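Local coordinates for Exo beta-1,2-glucooligosaccharide sophorohydrolase (non-reducing end) (Parabacteroides distasonis ATCC 8503, PDB 5Z06), which hydrolyses linear beta-1,2-glucan and beta-1,2-glucooligosaccharides of four or more glucose units from the non-reducing end, releasing sophorose, at residues D65-I70 / A159-T164; I107-S112 / K153-V158; E465-Y470 / E484-G489; A473-K478 / K695-I700. One frame throughout, in Å; residues are numbered along the deposited sequence.

Contact 1 (D65-I70 / A159-T164). With GOL (glycerol), chain F.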
# COMPACT_ATOMS: atom_id res chain seq x y z
N ASP A 65 23.65 -28.47 13.58
CA ASP A 65 22.25 -28.14 13.61
C ASP A 65 21.93 -27.17 12.50
O ASP A 65 22.81 -26.47 12.02
CB ASP A 65 21.90 -27.52 14.97
CG ASP A 65 20.44 -27.74 15.36
OD1 ASP A 65 19.74 -28.62 14.79
OD2 ASP A 65 20.01 -27.02 16.26
N TRP A 66 20.67 -27.17 12.08
CA TRP A 66 20.16 -26.08 11.29
C TRP A 66 18.76 -25.74 11.71
O TRP A 66 18.05 -26.54 12.31
CB TRP A 66 20.26 -26.38 9.78
CG TRP A 66 19.50 -27.56 9.27
CD1 TRP A 66 20.00 -28.80 8.99
CD2 TRP A 66 18.12 -27.60 8.93
NE1 TRP A 66 19.01 -29.61 8.50
CE2 TRP A 66 17.84 -28.90 8.45
CE3 TRP A 66 17.08 -26.67 8.98
CZ2 TRP A 66 16.57 -29.30 8.03
CZ3 TRP A 66 15.83 -27.05 8.56
CH2 TRP A 66 15.58 -28.36 8.10
N TYR A 67 18.37 -24.51 11.40
CA TYR A 67 17.07 -23.99 11.71
C TYR A 67 16.58 -23.20 10.51
O TYR A 67 17.34 -22.45 9.88
CB TYR A 67 17.15 -23.08 12.92
CG TYR A 67 15.81 -22.48 13.27
CD1 TYR A 67 14.82 -23.25 13.88
CD2 TYR A 67 15.51 -21.15 12.94
CE1 TYR A 67 13.59 -22.70 14.17
CE2 TYR A 67 14.28 -20.60 13.23
CZ TYR A 67 13.33 -21.37 13.84
OH TYR A 67 12.12 -20.82 14.13
N SER A 68 15.31 -23.37 10.19
CA SER A 68 14.67 -22.50 9.25
C SER A 68 13.30 -22.16 9.75
O SER A 68 12.69 -22.94 10.46
CB SER A 68 14.55 -23.15 7.89
OG SER A 68 14.13 -22.18 6.98
N GLU A 69 12.83 -20.97 9.40
CA GLU A 69 11.43 -20.66 9.58
C GLU A 69 10.90 -19.80 8.47
O GLU A 69 11.63 -18.98 7.90
CB GLU A 69 11.19 -19.98 10.92
CG GLU A 69 11.93 -18.68 11.10
CD GLU A 69 11.54 -17.98 12.38
OE1 GLU A 69 11.22 -16.77 12.32
OE2 GLU A 69 11.54 -18.63 13.45
N ILE A 70 9.62 -19.99 8.18
CA ILE A 70 8.89 -19.21 7.22
C ILE A 70 7.94 -18.36 8.05
O ILE A 70 7.03 -18.87 8.70
CB ILE A 70 8.13 -20.11 6.25
CG1 ILE A 70 9.12 -20.97 5.47
CG2 ILE A 70 7.34 -19.27 5.26
CD1 ILE A 70 9.33 -22.34 6.04
N ALA A 159 8.33 -23.36 11.70
CA ALA A 159 9.71 -23.66 12.01
C ALA A 159 10.11 -25.02 11.49
O ALA A 159 9.31 -25.97 11.50
CB ALA A 159 9.93 -23.60 13.51
N LEU A 160 11.36 -25.12 11.03
CA LEU A 160 11.87 -26.36 10.48
C LEU A 160 13.20 -26.67 11.09
O LEU A 160 14.02 -25.77 11.31
CB LEU A 160 11.99 -26.29 8.97
CG LEU A 160 10.65 -26.06 8.27
CD1 LEU A 160 10.87 -25.51 6.87
CD2 LEU A 160 9.83 -27.33 8.23
N ARG A 161 13.39 -27.95 11.38
CA ARG A 161 14.58 -28.45 12.03
C ARG A 161 14.98 -29.75 11.38
O ARG A 161 14.17 -30.36 10.67
CB ARG A 161 14.32 -28.66 13.53
CG ARG A 161 14.69 -27.49 14.40
CD ARG A 161 15.22 -27.91 15.78
NE ARG A 161 15.61 -26.75 16.56
CZ ARG A 161 16.68 -25.98 16.33
NH1 ARG A 161 17.54 -26.25 15.33
NH2 ARG A 161 16.91 -24.92 17.11
N PRO A 162 16.23 -30.19 11.62
CA PRO A 162 16.68 -31.45 11.04
C PRO A 162 15.78 -32.63 11.40
O PRO A 162 15.19 -32.68 12.49
CB PRO A 162 18.07 -31.65 11.68
CG PRO A 162 18.50 -30.32 12.13
CD PRO A 162 17.23 -29.65 12.55
N GLY A 163 15.67 -33.56 10.46
CA GLY A 163 15.23 -34.90 10.79
C GLY A 163 16.48 -35.65 11.19
O GLY A 163 17.35 -35.12 11.90
N THR A 164 16.58 -36.89 10.70
CA THR A 164 17.75 -37.72 10.91
C THR A 164 18.98 -36.97 10.42
O THR A 164 19.03 -36.54 9.28
CB THR A 164 17.66 -39.05 10.12
OG1 THR A 164 16.39 -39.66 10.36
CG2 THR A 164 18.76 -40.00 10.54
C1 GOL F . 19.65 -22.17 15.69
O1 GOL F . 18.41 -22.71 16.18
C2 GOL F . 20.75 -23.21 15.41
O2 GOL F . 20.19 -24.39 14.86
C3 GOL F . 21.75 -22.72 14.37
O3 GOL F . 22.51 -21.58 14.80

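Contact 2 (I107-S112 / K153-V158)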
# COMPACT_ATOMS: atom_id res chain seq x y z
N ILE A 107 5.64 -24.79 15.01
CA ILE A 107 5.16 -23.44 14.79
C ILE A 107 5.82 -22.61 15.87
O ILE A 107 5.83 -23.00 17.03
CB ILE A 107 3.63 -23.37 14.78
CG1 ILE A 107 3.14 -24.01 13.47
CG2 ILE A 107 3.15 -21.92 14.87
CD1 ILE A 107 1.65 -24.24 13.35
N ARG A 108 6.44 -21.50 15.46
CA ARG A 108 7.02 -20.58 16.39
C ARG A 108 5.97 -19.56 16.74
O ARG A 108 5.36 -18.98 15.83
CB ARG A 108 8.24 -19.87 15.81
CG ARG A 108 8.93 -19.00 16.86
CD ARG A 108 10.19 -18.28 16.41
NE ARG A 108 9.99 -17.48 15.21
CZ ARG A 108 9.31 -16.33 15.13
NH1 ARG A 108 8.68 -15.79 16.18
NH2 ARG A 108 9.23 -15.72 13.96
N TYR A 109 5.79 -19.33 18.04
CA TYR A 109 4.88 -18.33 18.55
C TYR A 109 5.50 -16.96 18.43
O TYR A 109 6.73 -16.85 18.28
CB TYR A 109 4.47 -18.60 20.01
CG TYR A 109 3.64 -19.85 20.19
CD1 TYR A 109 2.30 -19.89 19.78
CD2 TYR A 109 4.18 -21.00 20.79
CE1 TYR A 109 1.53 -21.02 19.96
CE2 TYR A 109 3.41 -22.13 20.97
CZ TYR A 109 2.10 -22.13 20.56
OH TYR A 109 1.35 -23.25 20.73
N ALA A 110 4.67 -15.93 18.52
CA ALA A 110 5.15 -14.54 18.51
C ALA A 110 6.16 -14.23 19.63
O ALA A 110 7.04 -13.39 19.46
CB ALA A 110 3.97 -13.57 18.59
N ASP A 111 6.04 -14.93 20.76
CA ASP A 111 7.00 -14.81 21.88
C ASP A 111 8.30 -15.63 21.74
O ASP A 111 9.12 -15.67 22.66
CB ASP A 111 6.30 -15.08 23.25
CG ASP A 111 5.88 -16.56 23.46
OD1 ASP A 111 6.32 -17.45 22.71
OD2 ASP A 111 5.09 -16.83 24.40
N SER A 112 8.48 -16.30 20.59
CA SER A 112 9.69 -17.09 20.28
C SER A 112 9.76 -18.43 21.00
O SER A 112 10.80 -19.09 20.94
CB SER A 112 11.00 -16.32 20.51
OG SER A 112 10.90 -15.03 19.95
N LYS A 153 -2.51 -14.59 15.07
CA LYS A 153 -1.29 -13.82 14.87
C LYS A 153 -0.17 -14.16 15.82
O LYS A 153 0.96 -13.73 15.59
CB LYS A 153 -1.59 -12.33 14.97
CG LYS A 153 -2.43 -11.89 13.80
CD LYS A 153 -2.51 -10.39 13.69
CE LYS A 153 -3.42 -10.06 12.53
NZ LYS A 153 -3.55 -8.60 12.48
N LYS A 154 -0.46 -14.93 16.87
CA LYS A 154 0.60 -15.53 17.68
C LYS A 154 1.32 -16.70 16.98
O LYS A 154 2.36 -17.16 17.45
CB LYS A 154 0.06 -15.92 19.05
CG LYS A 154 -0.18 -14.68 19.91
CD LYS A 154 -0.97 -14.96 21.17
CE LYS A 154 -0.85 -13.76 22.11
NZ LYS A 154 -1.91 -13.76 23.15
N LEU A 155 0.76 -17.19 15.88
CA LEU A 155 1.40 -18.21 15.07
C LEU A 155 2.31 -17.47 14.09
O LEU A 155 1.92 -17.17 12.95
CB LEU A 155 0.35 -19.08 14.36
CG LEU A 155 -0.74 -19.70 15.28
CD1 LEU A 155 -1.65 -20.61 14.46
CD2 LEU A 155 -0.16 -20.46 16.47
N ALA A 156 3.49 -17.14 14.59
CA ALA A 156 4.41 -16.23 13.89
C ALA A 156 5.10 -16.90 12.71
O ALA A 156 5.31 -16.27 11.68
CB ALA A 156 5.44 -15.65 14.84
N ALA A 157 5.48 -18.16 12.86
CA ALA A 157 6.26 -18.81 11.83
C ALA A 157 6.10 -20.30 11.86
O ALA A 157 5.81 -20.87 12.90
CB ALA A 157 7.73 -18.45 11.98
N VAL A 158 6.27 -20.91 10.69
CA VAL A 158 6.45 -22.33 10.56
C VAL A 158 7.95 -22.58 10.68
O VAL A 158 8.72 -22.08 9.87
CB VAL A 158 5.92 -22.82 9.21
CG1 VAL A 158 6.28 -24.28 8.98
CG2 VAL A 158 4.42 -22.64 9.18

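Contact 3 (E465-Y470 / E484-G489)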
# COMPACT_ATOMS: atom_id res chain seq x y z
N GLU A 465 2.23 17.51 7.23
CA GLU A 465 1.30 17.29 6.11
C GLU A 465 0.00 18.05 6.20
O GLU A 465 -0.82 17.97 5.28
CB GLU A 465 0.94 15.80 6.00
CG GLU A 465 0.09 15.22 7.14
CD GLU A 465 0.91 14.49 8.18
OE1 GLU A 465 1.90 15.05 8.58
OE2 GLU A 465 0.57 13.39 8.63
N THR A 466 -0.20 18.77 7.31
CA THR A 466 -1.50 19.25 7.70
C THR A 466 -1.79 20.69 7.30
O THR A 466 -2.73 21.27 7.82
CB THR A 466 -1.71 19.11 9.22
OG1 THR A 466 -1.02 20.13 9.93
CG2 THR A 466 -1.26 17.72 9.70
N MET A 467 -1.03 21.28 6.37
CA MET A 467 -1.32 22.67 5.97
C MET A 467 -2.77 22.85 5.48
O MET A 467 -3.41 23.87 5.79
CB MET A 467 -0.38 23.18 4.89
CG MET A 467 -0.75 24.58 4.39
SD MET A 467 0.39 25.29 3.19
CE MET A 467 1.86 25.52 4.16
N ILE A 468 -3.25 21.88 4.71
CA ILE A 468 -4.57 21.97 4.09
C ILE A 468 -5.67 21.89 5.13
O ILE A 468 -6.77 22.37 4.90
CB ILE A 468 -4.78 20.87 3.01
CG1 ILE A 468 -5.96 21.19 2.10
CG2 ILE A 468 -4.98 19.48 3.63
CD1 ILE A 468 -5.66 22.24 1.08
N THR A 469 -5.37 21.25 6.27
CA THR A 469 -6.27 21.23 7.42
C THR A 469 -6.53 22.65 7.94
O THR A 469 -7.68 23.05 8.21
CB THR A 469 -5.72 20.34 8.54
OG1 THR A 469 -5.16 19.14 7.98
CG2 THR A 469 -6.81 20.00 9.52
N TYR A 470 -5.47 23.43 8.04
CA TYR A 470 -5.62 24.84 8.40
C TYR A 470 -6.23 25.63 7.27
O TYR A 470 -7.08 26.47 7.50
CB TYR A 470 -4.29 25.46 8.82
CG TYR A 470 -3.95 25.12 10.24
CD1 TYR A 470 -3.23 23.97 10.54
CD2 TYR A 470 -4.37 25.94 11.28
CE1 TYR A 470 -2.90 23.67 11.83
CE2 TYR A 470 -4.06 25.63 12.59
CZ TYR A 470 -3.33 24.50 12.86
OH TYR A 470 -3.04 24.21 14.16
N GLU A 484 -5.59 33.93 11.27
CA GLU A 484 -4.45 34.01 12.21
C GLU A 484 -4.02 32.65 12.72
O GLU A 484 -2.86 32.47 13.08
CB GLU A 484 -4.74 34.95 13.41
CG GLU A 484 -4.49 36.44 13.15
CD GLU A 484 -5.53 37.12 12.28
OE1 GLU A 484 -6.61 36.52 12.01
OE2 GLU A 484 -5.28 38.26 11.84
N MET A 485 -4.96 31.70 12.76
CA MET A 485 -4.68 30.33 13.17
C MET A 485 -3.61 29.65 12.33
O MET A 485 -2.94 28.74 12.81
CB MET A 485 -5.97 29.52 13.13
CG MET A 485 -7.03 30.06 14.06
SD MET A 485 -6.61 29.73 15.77
CE MET A 485 -7.29 31.19 16.56
N TYR A 486 -3.47 30.09 11.08
CA TYR A 486 -2.36 29.69 10.25
C TYR A 486 -1.00 30.00 10.89
O TYR A 486 -0.08 29.19 10.80
CB TYR A 486 -2.42 30.36 8.89
CG TYR A 486 -1.30 29.91 7.99
CD1 TYR A 486 -1.44 28.78 7.18
CD2 TYR A 486 -0.09 30.61 7.95
CE1 TYR A 486 -0.41 28.38 6.34
CE2 TYR A 486 0.95 30.20 7.14
CZ TYR A 486 0.79 29.09 6.34
OH TYR A 486 1.82 28.69 5.56
N TYR A 487 -0.86 31.16 11.53
CA TYR A 487 0.42 31.52 12.19
C TYR A 487 0.51 31.07 13.63
O TYR A 487 1.58 30.70 14.09
CB TYR A 487 0.72 33.02 12.07
CG TYR A 487 1.00 33.39 10.65
CD1 TYR A 487 2.19 33.02 10.04
CD2 TYR A 487 0.03 34.03 9.87
CE1 TYR A 487 2.45 33.33 8.72
CE2 TYR A 487 0.29 34.34 8.56
CZ TYR A 487 1.50 33.99 7.99
OH TYR A 487 1.76 34.28 6.69
N SER A 488 -0.61 31.11 14.33
CA SER A 488 -0.63 30.80 15.76
C SER A 488 -0.59 29.29 15.97
O SER A 488 -0.09 28.82 16.99
CB SER A 488 -1.87 31.41 16.39
OG SER A 488 -3.04 30.64 16.10
N GLY A 489 -1.11 28.53 14.99
CA GLY A 489 -1.21 27.08 15.08
C GLY A 489 -0.24 26.37 14.17
O GLY A 489 0.83 25.94 14.60

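Contact 4 (A473-K478 / K695-I700)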
# COMPACT_ATOMS: atom_id res chain seq x y z
N ALA A 473 -9.91 24.74 7.17
CA ALA A 473 -10.51 25.29 8.37
C ALA A 473 -10.79 26.78 8.23
O ALA A 473 -11.83 27.22 8.63
CB ALA A 473 -9.63 25.03 9.59
N ILE A 474 -9.85 27.50 7.65
CA ILE A 474 -9.95 28.94 7.42
C ILE A 474 -10.88 29.27 6.23
O ILE A 474 -11.47 30.37 6.15
CB ILE A 474 -8.51 29.49 7.17
CG1 ILE A 474 -7.66 29.33 8.45
CG2 ILE A 474 -8.50 30.96 6.74
CD1 ILE A 474 -6.16 29.44 8.21
N MET A 475 -11.00 28.35 5.28
CA MET A 475 -11.89 28.54 4.13
C MET A 475 -13.31 28.18 4.43
O MET A 475 -14.21 28.57 3.70
CB MET A 475 -11.42 27.69 2.96
CG MET A 475 -10.03 28.05 2.47
SD MET A 475 -9.27 26.65 1.63
CE MET A 475 -7.76 27.45 1.08
N GLY A 476 -13.52 27.39 5.48
CA GLY A 476 -14.86 26.96 5.89
C GLY A 476 -15.75 28.18 5.99
O GLY A 476 -15.42 29.11 6.71
N PRO A 477 -16.87 28.21 5.23
CA PRO A 477 -17.67 29.42 5.16
C PRO A 477 -18.54 29.65 6.40
O PRO A 477 -18.84 30.79 6.72
CB PRO A 477 -18.53 29.18 3.93
CG PRO A 477 -18.74 27.71 3.94
CD PRO A 477 -17.40 27.15 4.35
N LYS A 478 -18.95 28.59 7.06
CA LYS A 478 -19.81 28.71 8.23
C LYS A 478 -19.03 28.57 9.55
O LYS A 478 -19.23 29.33 10.48
CB LYS A 478 -20.92 27.67 8.16
CG LYS A 478 -21.92 27.79 9.28
CD LYS A 478 -23.14 26.94 9.02
CE LYS A 478 -24.15 27.17 10.12
NZ LYS A 478 -25.29 26.27 9.88
N LYS A 695 -11.18 32.83 -1.07
CA LYS A 695 -11.33 33.70 0.11
C LYS A 695 -10.35 33.40 1.23
O LYS A 695 -9.79 34.30 1.82
CB LYS A 695 -12.76 33.70 0.69
CG LYS A 695 -13.60 34.89 0.26
CD LYS A 695 -13.92 34.84 -1.24
CE LYS A 695 -15.10 35.72 -1.65
NZ LYS A 695 -16.01 34.99 -2.58
N GLY A 696 -10.16 32.12 1.53
CA GLY A 696 -9.30 31.71 2.63
C GLY A 696 -7.85 32.07 2.35
O GLY A 696 -7.15 32.55 3.25
N ILE A 697 -7.42 31.84 1.11
CA ILE A 697 -6.08 32.18 0.67
C ILE A 697 -5.85 33.67 0.79
O ILE A 697 -4.81 34.11 1.31
CB ILE A 697 -5.84 31.75 -0.80
CG1 ILE A 697 -5.83 30.21 -0.93
CG2 ILE A 697 -4.56 32.35 -1.38
CD1 ILE A 697 -4.61 29.52 -0.41
N GLN A 698 -6.81 34.45 0.27
CA GLN A 698 -6.75 35.92 0.38
C GLN A 698 -6.55 36.31 1.83
O GLN A 698 -5.65 37.08 2.16
CB GLN A 698 -8.04 36.59 -0.11
CG GLN A 698 -8.21 36.65 -1.62
CD GLN A 698 -9.58 37.22 -2.03
OE1 GLN A 698 -10.33 37.77 -1.20
NE2 GLN A 698 -9.91 37.06 -3.31
N LYS A 699 -7.40 35.76 2.69
CA LYS A 699 -7.35 36.09 4.11
C LYS A 699 -6.01 35.76 4.71
O LYS A 699 -5.50 36.53 5.51
CB LYS A 699 -8.44 35.35 4.89
CG LYS A 699 -9.84 35.87 4.66
CD LYS A 699 -10.82 35.03 5.45
CE LYS A 699 -12.24 35.48 5.20
NZ LYS A 699 -13.13 34.60 5.99
N ILE A 700 -5.43 34.61 4.35
CA ILE A 700 -4.18 34.20 4.98
C ILE A 700 -3.07 35.10 4.47
O ILE A 700 -2.27 35.60 5.25
CB ILE A 700 -3.84 32.72 4.74
CG1 ILE A 700 -4.86 31.83 5.45
CG2 ILE A 700 -2.45 32.42 5.29
CD1 ILE A 700 -4.92 30.41 4.92

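Contact 1 (D65-I70 / A159-T164)
Leu160 touches both Ile70 and Trp66: its CD1 meets Ile70 CD1 at 3.6 Å, and its CB lies 3.9 Å from Trp66 CZ3. Trp66 holds CG between the backbone N and the carbonyl carbon (chi1 61°); its indole lies beside the neighbouring strand as far as Pro162. There Pro162 CG stands 3.8 Å from the centroid of the five-membered ring, 13° off its normal, a CH-pi contact that the compact, rigid proline ring can make at close range. An alanine in place of Trp66 would probably leave Pro162 without the surface it rests on, open a gap beside Leu160 and deprive Ser60 OG of its indole N-H partner. Ser68 and Leu160 form an antiparallel hydrogen-bonded pair (Ser68 N to Leu160 O, 2.9 Å) joining two strands of a five-stranded sheet. The face bearing Ser68, Leu160 and Ile70 touches strands 53-59 and 169-180 of a second antiparallel sheet, as in a beta-sandwich. On the other face, Tyr67 CE1 rests on the Ala159 methyl at 3.8 Å, while Tyr67 CD1 lies over the centre of the Arg161 guanidinium. Farther out, Asp65 OD2 makes a 2.7 Å salt bridge with Arg161 NH1, their flat groups only 16° apart. A glycerol, probably from the crystallisation liquor, sits beside this pair: Arg161 NH2 donates to its O1 at 2.8 Å, and its O2 bonds weakly to Asp65 OD2.

Contact 2 (I107-S112 / K153-V158)
Arg108 faces both Ala156 and Ala157, the signature of a classic beta bulge where strands 104-109 and 155-161 run antiparallel. Arg108 N donates to Ala157 O at 2.7 Å; Arg108 O in return takes Ala157 N at 3.1 Å and a weak bond from Ala156 N. Just before the bulge, Leu155 centres an inverse gamma turn, and Ala110 N reaches Lys154 O at 2.8 Å as segment 107-112 enters a type I turn from Tyr109 to Ser112. On one face Leu155 CD2 touches both Tyr109 CE1 (3.9 Å) and Ile107 CG2 (4.0 Å), the tyrosine and leucine side by side and pointing the same way. On the other, the Arg108 chain runs extended to CD and then bends (chi3 54°), and its guanidinium lies against the two alanine methyls, NH1 3.5 Å from Ala156 CB and NH2 3.7 Å from Ala157 CB. Such small side chains leave room for a long, flat cation. A leucine in place of Arg108 would probably leave Glu69 without its charge partner and the two methyls less well covered. Because Arg108 NE forms a salt bridge with Glu69 of strand 65-71, the arginine spans the intervening strand, and charge probably reinforces the pairing.

Contact 3 (E465-Y470 / E484-G489)
Tyr470 and Met467 of helix 467-475 pack on Met485, Tyr486 and Gly489 of the short helix 485-490, a buried contact between neighbouring helices in the glucoamylase-like region. No hydrogen bond crosses it; shape does the work. Tyr470, with CG anti to its carbonyl carbon (chi1 -80°), extends its ring to the other backbone, where CE2 comes 3.3 Å from Met485 O and the hydroxyl OH lies 3.5 Å from Gly489 CA. Glycine suits that position because a CB built there would fall about 2.5 Å from Tyr470 OH. The buried hydroxyl is satisfied through hydrogen bonds with Leu460 O and Leu444 N, which hold the ring's far end in place. Beside it, Met467 turns at its last torsion (chi3 -67°) and brings CE to Tyr486 OH at 3.5 Å, near the plane of that ring and at its edge. The pliable methionine can bring its methyl to a tyrosine whose own OH bonds to Asp551 OD2. The Met485 carbonyl also accepts from Gly489 N at 2.9 Å, an ordinary alpha-helical bond. The contact packs two helices of the region matching the glucoamylase-like family, whose clan of six-hairpin glycosidases is built on an (alpha/alpha)6 barrel.

Contact 4 (A473-K478 / K695-I700)
Met475, the last residue of helix 467-475, crosses Gly696 on its way to Ile697. Starting from CB, the chain sets CG anti to the carbonyl carbon (chi1 -62°), and there CG lies 3.7 Å from Gly696 CA. From CG the chain is extended, so SD carries it on past the glycine and the terminal methyl CE arrives 3.9 Å from Ile697 CG1, with Ile697 CD1 only slightly farther away. The two side chains lie side by side and point the same way. An unbranched, pliable methionine suits this path, and glycine suits the crossing: a CB on Gly696 would fall only 2.3 Å from Met475 CG. Without one, the backbones can close to 4.4 Å between Met475 CA and Gly696 CA. One residue earlier, Ile474 meets Ile700 at about a right angle, its CD1 3.6 Å from Ile700 CD1 and its CG2 4.0 Å from Ile700 CG1, so that two beta-branched chains fill the space one helical turn beyond the glycine. Gly696 O, which accepts from Ile700 N at 2.9 Å, keeps that turn regular. Trp427 of helix 414-428 and Val693 also touch Met475, while Met471 extends the apolar surface toward Ile697 and Ile700. The arrangement is a close helix-helix approach made possible by a glycine at the point of contact, here seating the C-terminal helix 691-702 against the end of helix 467-475 in the helical part of the enzyme.

In the fold
From the N terminus, the first strand of contact 1 enters at 65-70 and pairs with 159-164 almost ninety residues later. Contact 2, between 107-112 and 153-158, is nested inside that loop. Both use strand 155-161, the middle of a five-stranded antiparallel sheet, so together they bind strands 65-71 and 104-109 on its two sides. Contact 3 opens much later and closes a short loop between 465-470 and 484-489. Contact 4 begins inside that loop at 473-478 but closes only at 695-700, so the two cross; they share helix 467-475 and touch through Tyr486, Ile474 and Ile700. The centres of contacts 1 and 4 lie about 64 Å apart, in the beta and helical parts respectively.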